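Local coordinates for protein carboxylic ester hydrolase (Aspergillus niger, PDB 7K4O) that hydrolyses ester bonds of tannins as a secreted fungal tannase, a serine esterase of the tannase family that probably uses an alpha/beta-hydrolase core, at residues C10-V15 with D33-E38; G140-E145 with A358-K363; R265-L270 with D540-D545. All coordinates share one frame; numbering follows the deposited sequence.

Contact 1. Residues C10-V15 with D33-E38; sequences CTDSIV and DSVTTE. With NA (sodium ion), chain R; NAG (2-acetamido-2-deoxy-beta-D-glucopyranose), chain C.
Thr37 lies across the carboxylate end of Asp12, joining strand 28-47, one of the two outermost strands of the mixed sheet of a probable alpha/beta-hydrolase fold, to the first turn of helix 12-18. Thr11 is the N-cap of that helix: its OG1 accepts from Ile14 N. Thr37 carries both a polar and an apolar branch, and the contact uses each. Its OG1 sits in the crowded position between backbone N and carbonyl carbon (chi1 58°) and donates to Asp12 OD1 at 2.9 Å, meeting that oxygen from above the carboxylate plane. The same OG1 binds the sodium ion at 2.6 Å, and Thr37 O is a second protein ligand at the same distance, so one threonine chelates the metal. With its O-H directed at Asp12 OD1, the hydroxyl probably offers lone-pair density to the cation.

Waters complete the modelled sodium shell. One donates to Cys10 O, another accepts from Asp12 N, and a third bridges Thr37 N to Asp12 OD1. A further water, not on the metal, links Asp12 OD2 with Val35 O. With CG anti to the carbonyl carbon (chi1 -74°), Asp12 brings OD1 to both Thr37 OG1 and the bridging water, and its charge probably favours the cation.

The other branch of Thr37, CG2, meets Val15 CG2 tip to tip at 3.6 Å, while Val15 CG1 crosses obliquely over Val35 CG1 at 3.8 Å. Small branched side chains suit this close approach, and Val60 and Phe62 of strand 50-66 line the same apolar side. Glu38, pointing away from the helix, binds zinc through OE2. Cys10, disulfide-bonded to Cys58, swings its sulfur anti to its backbone N (chi1 -161°), placing Cys10 SG 3.4 Å from Glu38 C.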
# COMPACT_ATOMS: atom_id res chain seq x y z
N CYS A 10 33.41 4.55 -1.26
CA CYS A 10 32.64 5.47 -0.41
C CYS A 10 33.44 6.74 -0.11
O CYS A 10 33.83 6.96 1.07
CB CYS A 10 32.20 4.74 0.83
SG CYS A 10 30.80 5.59 1.64
N THR A 11 33.63 7.57 -1.11
CA THR A 11 34.28 8.87 -0.97
C THR A 11 33.50 9.91 -1.75
O THR A 11 32.86 9.60 -2.78
CB THR A 11 35.73 8.86 -1.45
OG1 THR A 11 35.77 8.98 -2.88
CG2 THR A 11 36.47 7.62 -0.97
N ASP A 12 33.62 11.16 -1.33
CA ASP A 12 32.91 12.25 -2.02
C ASP A 12 33.42 12.33 -3.46
O ASP A 12 32.60 12.57 -4.37
CB ASP A 12 33.11 13.58 -1.31
CG ASP A 12 32.36 13.76 -0.01
OD1 ASP A 12 31.56 12.88 0.35
OD2 ASP A 12 32.60 14.82 0.64
N SER A 13 34.72 12.14 -3.70
CA SER A 13 35.31 12.26 -5.04
C SER A 13 34.71 11.23 -5.99
O SER A 13 34.39 11.60 -7.14
CB SER A 13 36.82 12.17 -4.94
OG SER A 13 37.29 13.37 -4.35
N ILE A 14 34.59 9.98 -5.53
CA ILE A 14 34.07 8.88 -6.39
C ILE A 14 32.60 9.17 -6.74
O ILE A 14 32.20 9.08 -7.92
CB ILE A 14 34.24 7.51 -5.72
CG1 ILE A 14 35.73 7.13 -5.68
CG2 ILE A 14 33.38 6.47 -6.40
CD1 ILE A 14 36.32 6.74 -7.02
N VAL A 15 31.83 9.58 -5.76
CA VAL A 15 30.37 9.80 -6.01
C VAL A 15 30.17 11.05 -6.85
O VAL A 15 29.37 11.03 -7.83
CB VAL A 15 29.60 9.85 -4.69
CG1 VAL A 15 28.19 10.35 -4.91
CG2 VAL A 15 29.60 8.50 -4.04
N ASP A 33 28.36 19.87 -4.97
CA ASP A 33 28.99 20.18 -3.66
C ASP A 33 28.19 19.67 -2.49
O ASP A 33 28.72 19.71 -1.37
CB ASP A 33 29.14 21.69 -3.45
CG ASP A 33 30.07 22.35 -4.45
OD1 ASP A 33 30.89 21.64 -5.07
OD2 ASP A 33 29.94 23.60 -4.63
N SER A 34 26.95 19.24 -2.67
CA SER A 34 26.07 18.80 -1.60
C SER A 34 26.33 17.34 -1.26
O SER A 34 25.71 16.88 -0.35
CB SER A 34 24.59 18.99 -1.96
OG SER A 34 24.23 18.09 -3.02
N VAL A 35 27.14 16.63 -2.04
CA VAL A 35 27.39 15.18 -1.81
C VAL A 35 27.90 14.91 -0.40
O VAL A 35 28.87 15.61 0.04
CB VAL A 35 28.33 14.58 -2.86
CG1 VAL A 35 28.80 13.21 -2.41
CG2 VAL A 35 27.62 14.49 -4.22
N THR A 36 27.30 13.94 0.27
CA THR A 36 27.80 13.32 1.51
C THR A 36 27.98 11.84 1.24
O THR A 36 27.17 11.24 0.49
CB THR A 36 26.87 13.53 2.71
OG1 THR A 36 25.63 12.83 2.51
CG2 THR A 36 26.60 15.00 2.97
N THR A 37 29.00 11.25 1.85
CA THR A 37 29.24 9.78 1.79
C THR A 37 29.60 9.32 3.19
O THR A 37 30.32 10.04 3.90
CB THR A 37 30.33 9.39 0.78
OG1 THR A 37 31.54 10.06 1.13
CG2 THR A 37 29.94 9.74 -0.65
N GLU A 38 29.13 8.17 3.53
CA GLU A 38 29.38 7.57 4.84
C GLU A 38 29.36 6.05 4.74
O GLU A 38 28.37 5.45 4.32
CB GLU A 38 28.31 8.05 5.80
CG GLU A 38 28.49 7.44 7.12
CD GLU A 38 27.46 7.89 8.12
OE1 GLU A 38 26.38 8.38 7.75
OE2 GLU A 38 27.78 7.68 9.27
NA NA R . 32.71 10.98 3.27
C1 NAG C . 23.07 9.04 5.79
C2 NAG C . 22.66 8.86 7.25
C3 NAG C . 21.78 10.06 7.63
C4 NAG C . 22.47 11.31 7.34
C5 NAG C . 22.95 11.37 5.89
C6 NAG C . 23.73 12.58 5.51
C7 NAG C . 22.59 6.53 7.97
C8 NAG C . 21.74 5.39 8.20
N2 NAG C . 21.95 7.64 7.48
O3 NAG C . 21.43 9.92 8.99
O4 NAG C . 21.51 12.36 7.46
O5 NAG C . 23.75 10.22 5.61
O6 NAG C . 24.82 12.88 6.38
O7 NAG C . 23.80 6.51 8.14
O HOH W 1 33.01 8.30 3.31
O HOH W 2 30.84 13.09 3.13
O HOH W 3 30.77 15.64 2.48
O HOH W 4 34.57 11.61 1.46

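Contact 2. Residues G140-E145 with A358-K363; sequences GTLDYE and ALLVDK. With NAG (2-acetamido-2-deoxy-beta-D-glucopyranose), chain E.
Backbone meets backbone where the chain enters the short strand 141-142: Gly140 N donates to Lys363 O at 2.8 Å, nearly straight at the hydrogen (170°), though it comes from above the carbonyl plane. The bond ties the start of this strand to the C-terminal end of helix 351-361, which widens into a pi-type turn at 358-361. Lys363 is the first residue to leave helical geometry, and its positive phi turns the chain there. Gly140 also has positive phi (94°), a conformation glycine adopts easily, and Gly140 CA lies 4.1 Å from Lys363 CB.

Next to this bond Leu142 supplies the apolar side. Leu142 CD1 is the point of contact, 4.0 Å from Lys363 CG and equally close to Leu360 CD2; the leucine crosses both side chains obliquely. Leu359 O, buried by this contact, has no partner in the model. Lysine suits the place because its CG and CD methylenes lie against Leu142 CD1 while its charge is delivered elsewhere. Bent at chi4 (64°), it curls back over the helix end, where Lys363 NZ donates to Leu360 O at 3.2 Å and more weakly to Val361 O. Tyr390 OH also bonds to Leu360 O.

The chemistry implies a positive charge set at the carbonyl-rich C-terminus of a helix, probably stabilised there by those carbonyls and by the salt bridge to Glu389.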
# COMPACT_ATOMS: atom_id res chain seq x y z
N GLY A 140 -6.39 28.02 1.02
CA GLY A 140 -7.04 28.09 -0.29
C GLY A 140 -6.11 27.95 -1.47
O GLY A 140 -6.63 27.93 -2.57
N THR A 141 -4.80 27.84 -1.26
CA THR A 141 -3.86 27.84 -2.41
C THR A 141 -2.95 26.60 -2.34
O THR A 141 -2.09 26.54 -1.48
CB THR A 141 -2.99 29.10 -2.40
OG1 THR A 141 -3.84 30.26 -2.31
CG2 THR A 141 -2.16 29.22 -3.64
N LEU A 142 -3.25 25.63 -3.19
CA LEU A 142 -2.30 24.49 -3.32
C LEU A 142 -0.89 24.82 -3.95
O LEU A 142 -0.64 25.72 -4.85
CB LEU A 142 -3.00 23.48 -4.24
CG LEU A 142 -2.81 22.01 -3.90
CD1 LEU A 142 -3.60 21.64 -2.66
CD2 LEU A 142 -3.23 21.15 -5.07
N ASP A 143 0.13 24.18 -3.38
CA ASP A 143 1.45 24.18 -4.02
C ASP A 143 1.38 23.05 -5.06
O ASP A 143 1.52 21.84 -4.68
CB ASP A 143 2.52 23.93 -2.98
CG ASP A 143 3.93 24.04 -3.52
OD1 ASP A 143 4.12 23.80 -4.72
OD2 ASP A 143 4.85 24.36 -2.72
N TYR A 144 1.14 23.39 -6.31
CA TYR A 144 1.05 22.34 -7.37
C TYR A 144 2.36 21.58 -7.52
O TYR A 144 2.27 20.38 -7.93
CB TYR A 144 0.62 22.95 -8.70
CG TYR A 144 -0.77 23.54 -8.69
CD1 TYR A 144 -1.88 22.73 -8.52
CD2 TYR A 144 -0.98 24.88 -8.90
CE1 TYR A 144 -3.17 23.23 -8.50
CE2 TYR A 144 -2.27 25.41 -8.91
CZ TYR A 144 -3.36 24.59 -8.71
OH TYR A 144 -4.63 25.13 -8.75
N GLU A 145 3.50 22.19 -7.28
CA GLU A 145 4.79 21.48 -7.39
C GLU A 145 4.77 20.32 -6.38
O GLU A 145 5.18 19.17 -6.72
CB GLU A 145 5.98 22.40 -7.16
CG GLU A 145 7.31 21.66 -7.15
CD GLU A 145 7.76 21.02 -8.45
OE1 GLU A 145 8.85 20.31 -8.43
OE2 GLU A 145 7.11 21.22 -9.49
N ALA A 358 -9.80 18.31 4.43
CA ALA A 358 -9.21 19.60 4.88
C ALA A 358 -8.09 20.04 3.94
O ALA A 358 -7.97 21.24 3.63
CB ALA A 358 -8.74 19.50 6.30
N LEU A 359 -7.20 19.12 3.52
CA LEU A 359 -5.95 19.47 2.81
C LEU A 359 -6.19 19.63 1.30
O LEU A 359 -5.62 20.54 0.71
CB LEU A 359 -4.91 18.37 3.03
CG LEU A 359 -3.52 18.69 2.50
CD1 LEU A 359 -2.87 19.82 3.28
CD2 LEU A 359 -2.71 17.41 2.49
N LEU A 360 -6.90 18.70 0.68
CA LEU A 360 -6.92 18.61 -0.79
C LEU A 360 -8.29 18.98 -1.37
O LEU A 360 -8.38 19.14 -2.57
CB LEU A 360 -6.47 17.21 -1.20
CG LEU A 360 -4.97 16.97 -1.03
CD1 LEU A 360 -4.71 15.48 -1.06
CD2 LEU A 360 -4.20 17.68 -2.12
N VAL A 361 -9.33 19.10 -0.56
CA VAL A 361 -10.64 19.59 -1.03
C VAL A 361 -10.80 21.04 -0.57
O VAL A 361 -10.84 21.94 -1.43
CB VAL A 361 -11.77 18.67 -0.55
CG1 VAL A 361 -13.12 19.25 -1.01
CG2 VAL A 361 -11.59 17.24 -1.05
N ASP A 362 -10.77 21.28 0.73
CA ASP A 362 -10.92 22.66 1.30
C ASP A 362 -9.63 23.45 1.19
O ASP A 362 -9.64 24.71 1.21
CB ASP A 362 -11.37 22.56 2.75
CG ASP A 362 -12.76 21.94 2.95
OD1 ASP A 362 -13.50 21.77 1.97
OD2 ASP A 362 -13.05 21.59 4.10
N LYS A 363 -8.48 22.76 1.16
CA LYS A 363 -7.16 23.38 1.01
C LYS A 363 -6.88 24.39 2.14
O LYS A 363 -6.22 25.41 1.91
CB LYS A 363 -7.01 23.98 -0.38
CG LYS A 363 -7.20 22.96 -1.51
CD LYS A 363 -7.29 23.61 -2.87
CE LYS A 363 -7.49 22.69 -4.05
NZ LYS A 363 -8.77 21.92 -4.05
C1 NAG E . -11.92 25.79 5.00
C2 NAG E . -12.72 26.81 5.88
C3 NAG E . -14.17 26.45 5.94
C4 NAG E . -14.71 26.41 4.49
C5 NAG E . -13.86 25.44 3.68
C6 NAG E . -14.26 25.53 2.21
C7 NAG E . -11.31 27.79 7.64
C8 NAG E . -10.79 27.59 9.03
N2 NAG E . -12.11 26.84 7.20
O3 NAG E . -14.70 27.53 6.71
O4 NAG E . -16.02 25.84 4.44
O5 NAG E . -12.52 25.80 3.75
O6 NAG E . -13.63 26.65 1.53
O7 NAG E . -11.06 28.79 7.02

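Contact 3. Residues R265-L270 with D540-D545; sequences RTDLCL and DSWHYD
Asp267 and Trp542 carry this contact, with Ser541 next to them. The carboxylate reaches the indole through a single bond: Trp542 NE1 donates to Asp267 OD2 at 2.9 Å and 169°. The oxygen lies at the ring edge, close to the indole plane; the carboxylate stands almost perpendicular to the ring (82°), and the N-H meets OD2 from above the carboxylate plane. Tryptophan suits the place because it brings one directed donor on a broad apolar frame.

Asp267 is held in the crowded position between backbone N and carbonyl carbon (chi1 36°), which turns its other oxygen back to the first turn of helix 266-272. There Asp267 OD1 accepts from Leu268 N on its anti lone pair, and from Arg265 NE at 2.9 Å in a salt bridge. The guanidinium meets the carboxylate with its edge, while Leu268 CD1 lies over the centre of one face, 3.6 Å above it. Arg520 forms a second salt bridge, with OD2. Two arginines would probably keep this buried acid ionised.

Ser541 is small enough to come close to the helix: Ser541 OG, which bonds to Ser538 O, lies 3.2 Å from Asp267 CB. Thr266 OG1, bonded to Gln326 and Asp417, lies 3.7 Å from Trp542 CZ2. Farther along, Leu270 CD2 and Tyr544 OH meet tip to tip at 3.5 Å. The side chain of Asp267 is about 8 Å from that of the calcium ligand Asp256, and Cys269 is disulfide-bonded to Cys252.

The contact thus joins the start of helix 266-272 to the end of helix 536-541 and the tail beyond it. Trp542 also packs against Ala425 and Ile428 of helix 425-438 and edge-to-face with Trp517, while Arg265 touches Leu522 of strand 520-524.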
# COMPACT_ATOMS: atom_id res chain seq x y z
N ARG A 265 -10.47 -17.21 3.70
CA ARG A 265 -11.58 -17.04 2.74
C ARG A 265 -12.56 -16.02 3.32
O ARG A 265 -13.69 -16.40 3.74
CB ARG A 265 -12.20 -18.40 2.38
CG ARG A 265 -11.22 -19.30 1.63
CD ARG A 265 -10.96 -18.85 0.20
NE ARG A 265 -12.12 -18.97 -0.64
CZ ARG A 265 -12.54 -20.06 -1.24
NH1 ARG A 265 -11.83 -21.18 -1.17
NH2 ARG A 265 -13.64 -20.03 -1.96
N THR A 266 -12.19 -14.74 3.23
CA THR A 266 -13.09 -13.64 3.63
C THR A 266 -14.23 -13.51 2.62
O THR A 266 -15.27 -12.91 3.00
CB THR A 266 -12.35 -12.31 3.81
OG1 THR A 266 -11.83 -11.97 2.54
CG2 THR A 266 -11.33 -12.39 4.91
N ASP A 267 -14.10 -14.06 1.43
CA ASP A 267 -15.17 -14.13 0.42
C ASP A 267 -16.27 -15.07 0.95
O ASP A 267 -17.46 -14.68 0.98
CB ASP A 267 -14.64 -14.55 -0.95
CG ASP A 267 -13.51 -15.57 -0.97
OD1 ASP A 267 -13.42 -16.40 -0.01
OD2 ASP A 267 -12.69 -15.49 -1.92
N LEU A 268 -15.91 -16.30 1.32
CA LEU A 268 -16.93 -17.25 1.89
C LEU A 268 -17.52 -16.61 3.15
O LEU A 268 -18.73 -16.77 3.35
CB LEU A 268 -16.31 -18.62 2.18
CG LEU A 268 -15.82 -19.35 0.96
CD1 LEU A 268 -15.09 -20.63 1.36
CD2 LEU A 268 -16.95 -19.65 -0.02
N CYS A 269 -16.72 -15.90 3.93
CA CYS A 269 -17.20 -15.25 5.16
C CYS A 269 -18.30 -14.24 4.80
O CYS A 269 -19.42 -14.26 5.38
CB CYS A 269 -16.03 -14.60 5.87
SG CYS A 269 -16.37 -14.11 7.56
N LEU A 270 -18.00 -13.37 3.85
CA LEU A 270 -18.96 -12.31 3.45
C LEU A 270 -20.23 -12.95 2.88
O LEU A 270 -21.33 -12.43 3.15
CB LEU A 270 -18.29 -11.43 2.40
CG LEU A 270 -19.16 -10.33 1.81
CD1 LEU A 270 -19.51 -9.35 2.92
CD2 LEU A 270 -18.42 -9.65 0.65
N ASP A 540 -17.18 -13.79 -7.64
CA ASP A 540 -18.25 -12.77 -7.84
C ASP A 540 -18.37 -11.90 -6.60
O ASP A 540 -18.75 -10.72 -6.76
CB ASP A 540 -19.59 -13.41 -8.18
CG ASP A 540 -19.67 -14.07 -9.53
OD1 ASP A 540 -18.74 -13.93 -10.37
OD2 ASP A 540 -20.66 -14.83 -9.73
N SER A 541 -18.09 -12.41 -5.40
CA SER A 541 -18.23 -11.65 -4.14
C SER A 541 -17.23 -10.49 -4.08
O SER A 541 -17.43 -9.59 -3.29
CB SER A 541 -18.12 -12.47 -2.92
OG SER A 541 -16.78 -12.90 -2.66
N TRP A 542 -16.16 -10.56 -4.89
CA TRP A 542 -15.09 -9.52 -4.88
C TRP A 542 -15.37 -8.45 -5.93
O TRP A 542 -14.50 -7.55 -6.09
CB TRP A 542 -13.72 -10.15 -5.19
CG TRP A 542 -13.13 -11.01 -4.12
CD1 TRP A 542 -13.18 -12.37 -4.04
CD2 TRP A 542 -12.33 -10.57 -3.01
NE1 TRP A 542 -12.53 -12.80 -2.93
CE2 TRP A 542 -11.96 -11.73 -2.29
CE3 TRP A 542 -11.95 -9.33 -2.53
CZ2 TRP A 542 -11.21 -11.65 -1.12
CZ3 TRP A 542 -11.19 -9.24 -1.39
CH2 TRP A 542 -10.82 -10.40 -0.69
N HIS A 543 -16.44 -8.59 -6.69
CA HIS A 543 -16.72 -7.69 -7.83
C HIS A 543 -17.91 -6.82 -7.46
O HIS A 543 -18.94 -7.37 -7.04
CB HIS A 543 -17.00 -8.45 -9.10
CG HIS A 543 -15.82 -9.20 -9.63
ND1 HIS A 543 -15.96 -10.22 -10.56
CD2 HIS A 543 -14.48 -9.05 -9.41
CE1 HIS A 543 -14.75 -10.67 -10.88
NE2 HIS A 543 -13.83 -9.98 -10.19
N TYR A 544 -17.79 -5.52 -7.68
CA TYR A 544 -18.82 -4.55 -7.27
C TYR A 544 -19.26 -3.70 -8.45
O TYR A 544 -18.47 -3.24 -9.25
CB TYR A 544 -18.37 -3.72 -6.08
CG TYR A 544 -18.15 -4.56 -4.86
CD1 TYR A 544 -19.21 -4.87 -4.03
CD2 TYR A 544 -16.91 -5.13 -4.58
CE1 TYR A 544 -19.05 -5.67 -2.92
CE2 TYR A 544 -16.73 -5.94 -3.47
CZ TYR A 544 -17.81 -6.23 -2.64
OH TYR A 544 -17.65 -7.02 -1.55
N ASP A 545 -20.58 -3.49 -8.53
CA ASP A 545 -21.20 -2.59 -9.51
C ASP A 545 -21.42 -1.24 -8.82
O ASP A 545 -22.31 -1.13 -7.92
CB ASP A 545 -22.51 -3.18 -10.03
CG ASP A 545 -23.24 -2.24 -10.96
OD1 ASP A 545 -22.65 -1.27 -11.45
OD2 ASP A 545 -24.42 -2.50 -11.18

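In the fold
The three contacts are far apart and none touches another. Contact 1 and contact 3 lie on opposite sides of the chain's centre, their own centres 53 Å apart; contact 2 is 37 Å from the first and 36 Å from the third, centre to centre. Contact 1 closes early in the chain, whereas contacts 2 and 3 each join residues more than 200 apart, and their segments alternate along it. The bound 3,4,5-trihydroxybenzoic acid probably marks the active site, where Ser186 and His465 line the pocket and, with Asp419, probably form the catalytic triad. The side chain of Leu360 in contact 2 is about 9 Å from that ligand, and the side chain of Thr266 in contact 3 about 10 Å from the calcium ion.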